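Local coordinates for proteasome protein (Corynebacterium glutamicum ATCC 13032, PDB 2P90) that is of unknown function but belongs to the PAC2 family, whose members are linked to proteasome assembly, and packs here against a second copy of itself, at the interface of chains A and B. Residues are numbered along the deposited sequence; one frame, centred on the assembly and turned at random. Chains: chain A/B, Hypothetical protein Cgl1923.

The interface of chains A and B. Residues chain A 64, 67-69, 114; chain B 113-118, 182.
Helix 116-129 of chain B presents its N-terminal turn to A:Asp64, whose carboxylate caps it from across the interface. OD2 takes the backbone N of B:Asp118 at 2.8 Å and OD1 the N of B:Gly117 at 3.2 Å, both through syn lone pairs, so the carboxylate grips two successive amides like a fork. The anti lone pair of OD1 receives the phenol OH of A:Tyr69 at 2.7 Å; three bonds thus fix the carboxylate's rotation, and the helix end probably stabilises its negative charge. The B:Asp118 carboxylate, turned 81° from that of A:Asp64, forms a salt bridge within chain B, its OD2 2.5 Å from NH1 of B:Arg115, while the bent arginine chain lays one guanidinium face over the carbonyl O of A:Asp64. Packing is tightest at A:Tyr69. CG anti to the carbonyl carbon (chi1 -71°) places its ring between CG2 of A:Ile67 on one face and CB of B:Trp116 on the other. The packing is reciprocal: CB of A:Tyr69 sits over the indole face, and the phenol and five-membered rings stack with planes 15° apart. Looser contacts follow along the antiparallel bridge of A:Asp68 with B:Leu114, where the B:Leu114 CD2 methyl merely brushes CD1 of A:Leu114 at 4.1 Å. Water fills in here: one molecule joins the carbonyls of A:Asp64 and A:Ile67 to N of B:Arg115, and another links both A:Asp68 oxygens to OD1 of B:Asp113, which would ease repulsion if both carboxylates are ionised. The patch docks helices 63-66 and 69-72 of chain A, with the residues joining them, onto the start of helix 116-129 of chain B, and may help hold together the deposited trimer.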
loop_
_atom_site.group_PDB
_atom_site.type_symbol
_atom_site.label_atom_id
_atom_site.label_comp_id
_atom_site.label_asym_id
_atom_site.label_seq_id
_atom_site.Cartn_x
_atom_site.Cartn_y
_atom_site.Cartn_z
ATOM N N ASP A 64 -2.173 11.575 -9.621
ATOM C CA ASP A 64 -2.257 12.087 -8.261
ATOM C C ASP A 64 -3.561 11.748 -7.525
ATOM O O ASP A 64 -3.570 11.580 -6.287
ATOM C CB ASP A 64 -2.015 13.610 -8.251
ATOM C CG ASP A 64 -0.505 13.969 -8.201
ATOM O OD1 ASP A 64 0.404 13.076 -8.329
ATOM O OD2 ASP A 64 -0.238 15.161 -7.983
ATOM N N ILE A 67 -3.177 6.981 -7.823
ATOM C CA ILE A 67 -1.973 6.177 -7.676
ATOM C C ILE A 67 -1.346 6.350 -6.301
ATOM O O ILE A 67 -1.229 7.443 -5.763
ATOM C CB ILE A 67 -0.922 6.495 -8.841
ATOM C CG1 ILE A 67 -1.483 6.107 -10.228
ATOM C CG2 ILE A 67 0.405 5.812 -8.590
ATOM C CD1 ILE A 67 -1.782 4.541 -10.405
ATOM N N ASP A 68 -1.027 5.213 -5.710
ATOM C CA ASP A 68 -0.163 5.138 -4.521
ATOM C C ASP A 68 1.237 4.944 -5.085
ATOM O O ASP A 68 1.598 3.837 -5.489
ATOM C CB ASP A 68 -0.542 3.914 -3.651
ATOM C CG ASP A 68 0.294 3.817 -2.341
ATOM O OD1 ASP A 68 1.501 4.065 -2.335
ATOM O OD2 ASP A 68 -0.280 3.507 -1.291
ATOM N N TYR A 69 2.005 6.026 -5.123
ATOM C CA TYR A 69 3.292 6.015 -5.803
ATOM C C TYR A 69 4.366 5.168 -5.119
ATOM O O TYR A 69 5.160 4.540 -5.794
ATOM C CB TYR A 69 3.796 7.435 -5.956
ATOM C CG TYR A 69 3.056 8.310 -6.948
ATOM C CD1 TYR A 69 3.450 8.360 -8.287
ATOM C CD2 TYR A 69 2.014 9.137 -6.528
ATOM C CE1 TYR A 69 2.796 9.219 -9.215
ATOM C CE2 TYR A 69 1.348 9.957 -7.432
ATOM C CZ TYR A 69 1.758 10.014 -8.761
ATOM O OH TYR A 69 1.106 10.851 -9.627
ATOM N N LEU A 114 -6.487 3.961 -6.202
ATOM C CA LEU A 114 -7.421 4.778 -5.394
ATOM C C LEU A 114 -8.635 5.120 -6.224
ATOM O O LEU A 114 -8.578 5.027 -7.452
ATOM C CB LEU A 114 -6.729 6.087 -4.928
ATOM C CG LEU A 114 -5.304 5.933 -4.367
ATOM C CD1 LEU A 114 -4.677 7.286 -4.043
ATOM C CD2 LEU A 114 -5.292 5.047 -3.099
ATOM N N ASP B 113 3.436 8.793 0.413
ATOM C CA ASP B 113 2.917 7.660 -0.372
ATOM C C ASP B 113 2.163 8.191 -1.624
ATOM O O ASP B 113 2.145 7.541 -2.668
ATOM C CB ASP B 113 1.942 6.804 0.439
ATOM C CG ASP B 113 2.555 6.157 1.634
ATOM O OD1 ASP B 113 3.222 5.087 1.498
ATOM O OD2 ASP B 113 2.309 6.665 2.754
ATOM N N LEU B 114 1.557 9.383 -1.498
ATOM C CA LEU B 114 0.590 9.883 -2.465
ATOM C C LEU B 114 0.978 11.243 -3.049
ATOM O O LEU B 114 1.775 12.001 -2.455
ATOM C CB LEU B 114 -0.802 9.998 -1.787
ATOM C CG LEU B 114 -1.267 8.853 -0.839
ATOM C CD1 LEU B 114 -2.533 9.210 -0.126
ATOM C CD2 LEU B 114 -1.417 7.478 -1.550
ATOM N N ARG B 115 0.370 11.552 -4.202
ATOM C CA ARG B 115 0.433 12.886 -4.797
ATOM C C ARG B 115 1.871 13.415 -5.074
ATOM O O ARG B 115 2.158 14.609 -4.780
ATOM C CB ARG B 115 -0.290 13.900 -3.899
ATOM C CG ARG B 115 -1.798 13.689 -3.724
ATOM C CD ARG B 115 -2.487 15.075 -3.751
ATOM N NE ARG B 115 -3.868 14.844 -3.996
ATOM C CZ ARG B 115 -4.535 15.076 -5.108
ATOM N NH1 ARG B 115 -4.031 15.693 -6.148
ATOM N NH2 ARG B 115 -5.765 14.665 -5.138
ATOM N N TRP B 116 2.742 12.573 -5.637
ATOM C CA TRP B 116 4.107 13.001 -5.953
ATOM C C TRP B 116 4.188 14.273 -6.861
ATOM O O TRP B 116 5.057 15.106 -6.647
ATOM C CB TRP B 116 4.913 11.853 -6.537
ATOM C CG TRP B 116 5.348 10.800 -5.528
ATOM C CD1 TRP B 116 5.017 10.715 -4.169
ATOM C CD2 TRP B 116 6.160 9.672 -5.803
ATOM N NE1 TRP B 116 5.594 9.592 -3.610
ATOM C CE2 TRP B 116 6.296 8.937 -4.588
ATOM C CE3 TRP B 116 6.776 9.187 -6.962
ATOM C CZ2 TRP B 116 7.043 7.760 -4.511
ATOM C CZ3 TRP B 116 7.507 7.992 -6.883
ATOM C CH2 TRP B 116 7.631 7.304 -5.675
ATOM N N GLY B 117 3.254 14.413 -7.821
ATOM C CA GLY B 117 3.106 15.594 -8.655
ATOM C C GLY B 117 2.821 16.868 -7.877
ATOM O O GLY B 117 3.585 17.811 -7.959
ATOM N N ASP B 118 1.723 16.908 -7.117
ATOM C CA ASP B 118 1.436 18.066 -6.273
ATOM C C ASP B 118 2.537 18.315 -5.247
ATOM O O ASP B 118 2.860 19.460 -4.965
ATOM C CB ASP B 118 0.091 17.934 -5.564
ATOM C CG ASP B 118 -1.103 17.819 -6.544
ATOM O OD1 ASP B 118 -1.001 18.264 -7.704
ATOM O OD2 ASP B 118 -2.155 17.269 -6.146
ATOM N N MET B 182 11.611 12.412 -8.438
ATOM C CA MET B 182 10.653 13.242 -9.178
ATOM C C MET B 182 10.962 14.721 -8.922
ATOM O O MET B 182 10.914 15.543 -9.841
ATOM C CB MET B 182 9.183 12.925 -8.788
ATOM C CG MET B 182 8.155 13.689 -9.667
ATOM S SD MET B 182 6.364 13.402 -9.510
ATOM C CE MET B 182 6.267 11.738 -10.129
HETATM O O HOH W 1 2.140 2.970 0.269
HETATM O O HOH W 2 -1.948 9.878 -5.232
#